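Local coordinates for protein DNA alpha-glucosyltransferase (Enterobacteria phage T4, PDB 1XV5) that is a bacteriophage glycosyltransferase of the GT-B class, built from two Rossmann-like domains and modelled with uridine-5'-diphosphate, at residues 25-28 and 29-33; 365-368 and 369-372; 89-92 and 93-97. All coordinates share one frame; numbering follows the deposited sequence.

Overall arrangement
The three contacts illustrate how helices begin and end in a GT-B fold. Contact 1 comes first along the chain, at the C-terminal end of helix 17-30, which connects parallel strands 3-8 and 34-40. Contact 3 follows, at the start of helix 91-103 in the same N-terminal domain; its centre is about 31 Å from that of contact 1. Contact 2 comes last, where helix 368-386 starts beside the sheet of the other domain. Contacts 2 and 3, with centres about 55 Å apart, lie on opposite sides of the chain's centre. Helix 388-399 then returns to contact 1 through F392 and F396, as the C-terminal helix does in GT-B enzymes, tying the two domains together.

Contact 1. Residues 25-28 and 29-33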
loop_
_atom_site.group_PDB
_atom_site.type_symbol
_atom_site.label_atom_id
_atom_site.label_comp_id
_atom_site.label_asym_id
_atom_site.label_seq_id
_atom_site.Cartn_x
_atom_site.Cartn_y
_atom_site.Cartn_z
ATOM N N ARG A 25 7.560 7.172 9.825
ATOM C CA ARG A 25 7.717 8.071 10.959
ATOM C C ARG A 25 7.886 7.244 12.230
ATOM O O ARG A 25 8.794 7.490 13.022
ATOM C CB ARG A 25 6.491 8.983 11.086
ATOM C CG ARG A 25 6.396 9.738 12.404
ATOM C CD ARG A 25 5.236 10.729 12.385
ATOM N NE ARG A 25 5.062 11.412 13.665
ATOM C CZ ARG A 25 4.477 10.870 14.729
ATOM N NH1 ARG A 25 4.366 11.566 15.854
ATOM N NH2 ARG A 25 3.986 9.639 14.667
ATOM N N ASP A 26 7.022 6.251 12.414
ATOM C CA ASP A 26 7.089 5.404 13.604
ATOM C C ASP A 26 8.441 4.720 13.765
ATOM O O ASP A 26 8.981 4.653 14.869
ATOM C CB ASP A 26 5.994 4.328 13.578
ATOM C CG ASP A 26 4.605 4.889 13.818
ATOM O OD1 ASP A 26 4.485 6.005 14.367
ATOM O OD2 ASP A 26 3.625 4.198 13.473
ATOM N N TRP A 27 8.987 4.201 12.670
ATOM C CA TRP A 27 10.272 3.518 12.742
ATOM C C TRP A 27 11.384 4.482 13.155
ATOM O O TRP A 27 12.178 4.172 14.038
ATOM C CB TRP A 27 10.625 2.874 11.397
ATOM C CG TRP A 27 11.907 2.087 11.454
ATOM C CD1 TRP A 27 12.059 0.785 11.847
ATOM C CD2 TRP A 27 13.223 2.576 11.171
ATOM N NE1 TRP A 27 13.392 0.437 11.831
ATOM C CE2 TRP A 27 14.126 1.518 11.418
ATOM C CE3 TRP A 27 13.728 3.809 10.736
ATOM C CZ2 TRP A 27 15.507 1.655 11.243
ATOM C CZ3 TRP A 27 15.104 3.945 10.562
ATOM C CH2 TRP A 27 15.974 2.872 10.816
ATOM N N PHE A 28 11.437 5.653 12.524
ATOM C CA PHE A 28 12.471 6.625 12.863
ATOM C C PHE A 28 12.397 7.072 14.317
ATOM O O PHE A 28 13.425 7.174 14.989
ATOM C CB PHE A 28 12.405 7.844 11.935
ATOM C CG PHE A 28 13.104 7.640 10.624
ATOM C CD1 PHE A 28 12.385 7.323 9.477
ATOM C CD2 PHE A 28 14.489 7.732 10.541
ATOM C CE1 PHE A 28 13.036 7.101 8.265
ATOM C CE2 PHE A 28 15.151 7.512 9.337
ATOM C CZ PHE A 28 14.425 7.196 8.196
ATOM N N ILE A 29 11.187 7.340 14.803
ATOM C CA ILE A 29 11.006 7.764 16.189
ATOM C C ILE A 29 11.392 6.621 17.121
ATOM O O ILE A 29 12.055 6.826 18.135
ATOM C CB ILE A 29 9.539 8.159 16.481
ATOM C CG1 ILE A 29 9.172 9.423 15.703
ATOM C CG2 ILE A 29 9.342 8.388 17.980
ATOM C CD1 ILE A 29 7.741 9.891 15.929
ATOM N N LYS A 30 10.971 5.415 16.763
ATOM C CA LYS A 30 11.260 4.229 17.555
ATOM C C LYS A 30 12.767 4.026 17.668
ATOM O O LYS A 30 13.265 3.533 18.684
ATOM C CB LYS A 30 10.615 3.006 16.895
ATOM C CG LYS A 30 10.698 1.718 17.696
ATOM C CD LYS A 30 9.883 0.623 17.016
ATOM C CE LYS A 30 9.899 -0.669 17.811
ATOM N NZ LYS A 30 11.281 -1.199 17.965
ATOM N N ASN A 31 13.491 4.418 16.626
ATOM C CA ASN A 31 14.936 4.265 16.612
ATOM C C ASN A 31 15.714 5.507 17.040
ATOM O O ASN A 31 16.881 5.673 16.682
ATOM C CB ASN A 31 15.395 3.785 15.235
ATOM C CG ASN A 31 14.980 2.348 14.956
ATOM O OD1 ASN A 31 13.809 2.061 14.699
ATOM N ND2 ASN A 31 15.939 1.435 15.026
ATOM N N GLY A 32 15.054 6.378 17.800
ATOM C CA GLY A 32 15.707 7.566 18.329
ATOM C C GLY A 32 15.886 8.808 17.479
ATOM O O GLY A 32 16.640 9.705 17.861
ATOM N N HIS A 33 15.207 8.887 16.341
ATOM C CA HIS A 33 15.336 10.057 15.481
ATOM C C HIS A 33 14.154 11.002 15.657
ATOM O O HIS A 33 13.104 10.606 16.158
ATOM C CB HIS A 33 15.437 9.621 14.019
ATOM C CG HIS A 33 16.591 8.713 13.745
ATOM N ND1 HIS A 33 17.885 9.169 13.619
ATOM C CD2 HIS A 33 16.652 7.366 13.618
ATOM C CE1 HIS A 33 18.694 8.142 13.426
ATOM N NE2 HIS A 33 17.971 7.037 13.421
#
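The carbonyls of R25, D26 and W27 receive the amide N-H groups of I29, K30 and N31 in turn, the closing bonds of helix 17-30, and I29 N to R25 O, at 3.0 Å, is nearly straight. After K30 the pattern changes. F28 O is taken by H33 N, five residues on, at 2.8 Å, and a weak second bond reaches it from N31 N. G32 N turns back to I29 O at 3.1 Å. With G32 at positive phi, this pair of bonds is a Schellman motif, in which the left-handed C' residue stops the helix and sends the chain into strand 34-40 of the Rossmann-like sheet.

The turn brings H33 back against F28. The two rings form an offset T-shaped pair, the edge of F28 directed at the face of H33, with planes at 72°. Their centroids are 5.7 Å apart. F28 CD2 and H33 CD2 come within 3.8 Å. M2 N bonds to H33 ND1, which helps set the rotation of the imidazole; H33 NE2 meets a glycerol, probably from the crystallisation liquor. One face of the W27 indole is covered by the side-chain amide of N31, stacked with its plane 30° from that of the ring, while W27 also meets the ring of F392. The extended R25 chain turns at its last torsion (chi4 -78°), so that the guanidinium presents a face to I29, whose CD1 sits over its centre, 3.6 Å from R25 CZ. F56 adds a cation-pi partner for the same group.

Contact 2. Residues 365-368 and 369-372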
loop_
_atom_site.group_PDB
_atom_site.type_symbol
_atom_site.label_atom_id
_atom_site.label_comp_id
_atom_site.label_asym_id
_atom_site.label_seq_id
_atom_site.Cartn_x
_atom_site.Cartn_y
_atom_site.Cartn_z
ATOM N N SER A 365 -11.887 -23.877 7.943
ATOM C CA SER A 365 -13.118 -23.453 8.602
ATOM C C SER A 365 -13.658 -24.498 9.569
ATOM O O SER A 365 -14.304 -24.162 10.561
ATOM C CB SER A 365 -14.206 -23.154 7.564
ATOM O OG SER A 365 -13.861 -22.058 6.733
ATOM N N SER A 366 -13.383 -25.765 9.282
ATOM C CA SER A 366 -13.896 -26.858 10.101
ATOM C C SER A 366 -12.993 -27.350 11.225
ATOM O O SER A 366 -13.390 -28.219 12.002
ATOM C CB SER A 366 -14.240 -28.042 9.198
ATOM O OG SER A 366 -13.062 -28.569 8.610
ATOM N N ASP A 367 -11.791 -26.798 11.324
ATOM C CA ASP A 367 -10.848 -27.233 12.347
ATOM C C ASP A 367 -10.130 -26.033 12.954
ATOM O O ASP A 367 -9.158 -25.538 12.392
ATOM C CB ASP A 367 -9.845 -28.201 11.710
ATOM C CG ASP A 367 -8.853 -28.773 12.703
ATOM O OD1 ASP A 367 -8.128 -29.719 12.320
ATOM O OD2 ASP A 367 -8.785 -28.287 13.851
ATOM N N ARG A 368 -10.621 -25.569 14.100
ATOM C CA ARG A 368 -10.039 -24.415 14.778
ATOM C C ARG A 368 -8.546 -24.561 15.071
ATOM O O ARG A 368 -7.802 -23.583 15.001
ATOM C CB ARG A 368 -10.791 -24.139 16.087
ATOM C CG ARG A 368 -12.289 -23.907 15.914
ATOM C CD ARG A 368 -12.636 -22.461 15.563
ATOM N NE ARG A 368 -14.052 -22.326 15.217
ATOM C CZ ARG A 368 -14.700 -21.169 15.088
ATOM N NH1 ARG A 368 -14.071 -20.016 15.280
ATOM N NH2 ARG A 368 -15.983 -21.168 14.752
ATOM N N ALA A 369 -8.105 -25.771 15.403
ATOM C CA ALA A 369 -6.691 -25.995 15.705
ATOM C C ALA A 369 -5.834 -25.790 14.461
ATOM O O ALA A 369 -4.775 -25.163 14.522
ATOM C CB ALA A 369 -6.482 -27.400 16.264
ATOM N N LEU A 370 -6.295 -26.331 13.336
ATOM C CA LEU A 370 -5.593 -26.194 12.068
ATOM C C LEU A 370 -5.579 -24.714 11.692
ATOM O O LEU A 370 -4.544 -24.163 11.307
ATOM C CB LEU A 370 -6.313 -26.997 10.980
ATOM C CG LEU A 370 -5.802 -26.878 9.542
ATOM C CD1 LEU A 370 -4.341 -27.303 9.467
ATOM C CD2 LEU A 370 -6.665 -27.741 8.624
ATOM N N TYR A 371 -6.743 -24.082 11.813
ATOM C CA TYR A 371 -6.897 -22.663 11.501
ATOM C C TYR A 371 -5.827 -21.870 12.243
ATOM O O TYR A 371 -5.117 -21.048 11.653
ATOM C CB TYR A 371 -8.284 -22.180 11.944
ATOM C CG TYR A 371 -8.593 -20.737 11.584
ATOM C CD1 TYR A 371 -9.294 -20.422 10.419
ATOM C CD2 TYR A 371 -8.161 -19.689 12.394
ATOM C CE1 TYR A 371 -9.555 -19.091 10.067
ATOM C CE2 TYR A 371 -8.413 -18.360 12.055
ATOM C CZ TYR A 371 -9.110 -18.067 10.891
ATOM O OH TYR A 371 -9.358 -16.755 10.554
ATOM N N ASP A 372 -5.714 -22.125 13.545
ATOM C CA ASP A 372 -4.739 -21.430 14.380
ATOM C C ASP A 372 -3.309 -21.676 13.917
ATOM O O ASP A 372 -2.512 -20.740 13.817
ATOM C CB ASP A 372 -4.902 -21.857 15.843
ATOM C CG ASP A 372 -5.299 -20.702 16.746
ATOM O OD1 ASP A 372 -5.751 -20.965 17.878
ATOM O OD2 ASP A 372 -5.152 -19.530 16.332
HETATM O O HOH W 1 -9.763 -27.923 16.392
#
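D367 reaches forward over the first turn of helix 368-386 to meet A369 and L370. A chi1 of -177° puts CG beside its own carbonyl carbon and swings the carboxylate toward amides that have no helical carbonyl before them. OD2 of D367 takes two of these, A369 N at 3.0 Å and L370 N at 3.2 Å; both bonds are weak, the first strongly bent (123°), the second nearly straight but long. A water closes a small ring, donating to D367 OD2 at 2.7 Å and accepting from A369 N, whose N-H is shared between the carboxylate and the water. D367 is an N-cap aspartate, and its negative charge probably interacts favourably with the positive end of the helix dipole. The other branch, D367 OD1, lies 3.5 Å from L370 CB, the side chains crossing at about a right angle. D367 O opens the helical ladder, accepting from Y371 N at 2.9 Å in a nearly straight bond (N-H...O 169°).

R368 continues that ladder through its carbonyl, to which D372 N bonds at 2.9 Å. Its own side chain bends at chi2 and leaves the turn, where NH1 bonds to I195 O. The Y371 hydroxyl bonds to G289 O.

Contact 3. Residues 89-92 and 93-97; sequences VQEA and TINNY
Apolar contact is carried by V89 and T93, whose side chains cross at about a right angle, the methyl CG2 of T93 pressing on V89 CB at 3.6 Å. The CG2 branch of V89 reaches I94 CB at 4.2 Å. Since Q90 is the N-cap, V89 is the residue before it and I94 the fourth residue of the helix, the pair that makes a hydrophobic staple.

Backbone hydrogen bonds start loosely and then tighten. Q90 O is shared by T93 N and I94 N in two weak bonds, while N95 N to E91 O, at 2.8 Å, and N96 N to A92 O, at 2.9 Å, are regular helical ones.

Polar side chains add a water bridge. With T93 OG1 beside its own backbone N (chi1 -65°), the hydroxyl faces back to the start of the helix, where a water accepts from Q90 N and donates to T93 OG1, both at 2.7 Å. One of the two links of a capping box, from the third helical residue to the N-cap amide, is thus made through water. D42 OD1 is a further hydrogen-bond partner of that hydroxyl, and L62 O accepts from N96 ND2. The amide of N95 lies against E91 O without a hydrogen bond to it, and the E91 carboxylate stands nearby with its plane turned 73° from the amide.

The hydrophobic staple and the water bridge from T93 to the N-cap amide lie at the start of helix 91-103, the crossover helix of the beta-alpha-beta unit between strands 78-83 and 109-114 of a Rossmann-like domain.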
loop_
_atom_site.group_PDB
_atom_site.type_symbol
_atom_site.label_atom_id
_atom_site.label_comp_id
_atom_site.label_asym_id
_atom_site.label_seq_id
_atom_site.Cartn_x
_atom_site.Cartn_y
_atom_site.Cartn_z
ATOM N N VAL A 89 -3.294 20.353 -9.832
ATOM C CA VAL A 89 -3.047 21.509 -8.977
ATOM C C VAL A 89 -2.854 22.787 -9.789
ATOM O O VAL A 89 -2.494 22.739 -10.964
ATOM C CB VAL A 89 -1.797 21.303 -8.098
ATOM C CG1 VAL A 89 -1.963 20.055 -7.244
ATOM C CG2 VAL A 89 -0.558 21.201 -8.972
ATOM N N GLN A 90 -3.102 23.929 -9.157
ATOM C CA GLN A 90 -2.936 25.213 -9.826
ATOM C C GLN A 90 -1.449 25.515 -9.971
ATOM O O GLN A 90 -0.627 25.004 -9.210
ATOM C CB GLN A 90 -3.615 26.330 -9.029
ATOM C CG GLN A 90 -5.132 26.236 -8.979
ATOM C CD GLN A 90 -5.769 27.460 -8.341
ATOM O OE1 GLN A 90 -5.604 28.583 -8.823
ATOM N NE2 GLN A 90 -6.501 27.249 -7.252
ATOM N N GLU A 91 -1.114 26.353 -10.946
ATOM C CA GLU A 91 0.272 26.720 -11.212
ATOM C C GLU A 91 1.090 27.094 -9.981
ATOM O O GLU A 91 2.236 26.669 -9.842
ATOM C CB GLU A 91 0.323 27.871 -12.222
ATOM C CG GLU A 91 -0.113 27.474 -13.622
ATOM C CD GLU A 91 0.734 26.348 -14.190
ATOM O OE1 GLU A 91 1.966 26.530 -14.307
ATOM O OE2 GLU A 91 0.168 25.282 -14.518
ATOM N N ALA A 92 0.508 27.891 -9.091
ATOM C CA ALA A 92 1.210 28.318 -7.886
ATOM C C ALA A 92 1.692 27.126 -7.062
ATOM O O ALA A 92 2.788 27.148 -6.500
ATOM C CB ALA A 92 0.304 29.204 -7.043
ATOM N N THR A 93 0.871 26.087 -6.995
ATOM C CA THR A 93 1.221 24.898 -6.232
ATOM C C THR A 93 2.471 24.214 -6.775
ATOM O O THR A 93 3.438 24.006 -6.043
ATOM C CB THR A 93 0.057 23.892 -6.228
ATOM O OG1 THR A 93 -1.055 24.460 -5.526
ATOM C CG2 THR A 93 0.474 22.588 -5.551
ATOM N N ILE A 94 2.451 23.872 -8.058
ATOM C CA ILE A 94 3.586 23.205 -8.683
ATOM C C ILE A 94 4.803 24.122 -8.803
ATOM O O ILE A 94 5.938 23.679 -8.639
ATOM C CB ILE A 94 3.207 22.659 -10.080
ATOM C CG1 ILE A 94 4.416 21.973 -10.721
ATOM C CG2 ILE A 94 2.695 23.787 -10.962
ATOM C CD1 ILE A 94 4.967 20.812 -9.911
ATOM N N ASN A 95 4.570 25.399 -9.086
ATOM C CA ASN A 95 5.670 26.349 -9.206
ATOM C C ASN A 95 6.411 26.480 -7.878
ATOM O O ASN A 95 7.643 26.454 -7.836
ATOM C CB ASN A 95 5.146 27.717 -9.652
ATOM C CG ASN A 95 4.660 27.716 -11.091
ATOM O OD1 ASN A 95 4.045 28.680 -11.553
ATOM N ND2 ASN A 95 4.944 26.636 -11.813
ATOM N N ASN A 96 5.662 26.619 -6.788
ATOM C CA ASN A 96 6.289 26.743 -5.480
ATOM C C ASN A 96 6.945 25.434 -5.062
ATOM O O ASN A 96 7.902 25.438 -4.290
ATOM C CB ASN A 96 5.273 27.189 -4.424
ATOM C CG ASN A 96 4.896 28.653 -4.566
ATOM O OD1 ASN A 96 5.648 29.440 -5.138
ATOM N ND2 ASN A 96 3.742 29.029 -4.030
ATOM N N TYR A 97 6.435 24.313 -5.565
ATOM C CA TYR A 97 7.031 23.029 -5.229
ATOM C C TYR A 97 8.393 22.945 -5.906
ATOM O O TYR A 97 9.373 22.512 -5.302
ATOM C CB TYR A 97 6.149 21.864 -5.687
ATOM C CG TYR A 97 6.831 20.524 -5.531
ATOM C CD1 TYR A 97 7.315 19.832 -6.639
ATOM C CD2 TYR A 97 7.054 19.978 -4.267
ATOM C CE1 TYR A 97 8.010 18.630 -6.492
ATOM C CE2 TYR A 97 7.751 18.779 -4.109
ATOM C CZ TYR A 97 8.227 18.114 -5.227
ATOM O OH TYR A 97 8.940 16.944 -5.081
HETATM O O HOH W 2 -3.507 23.758 -6.458
#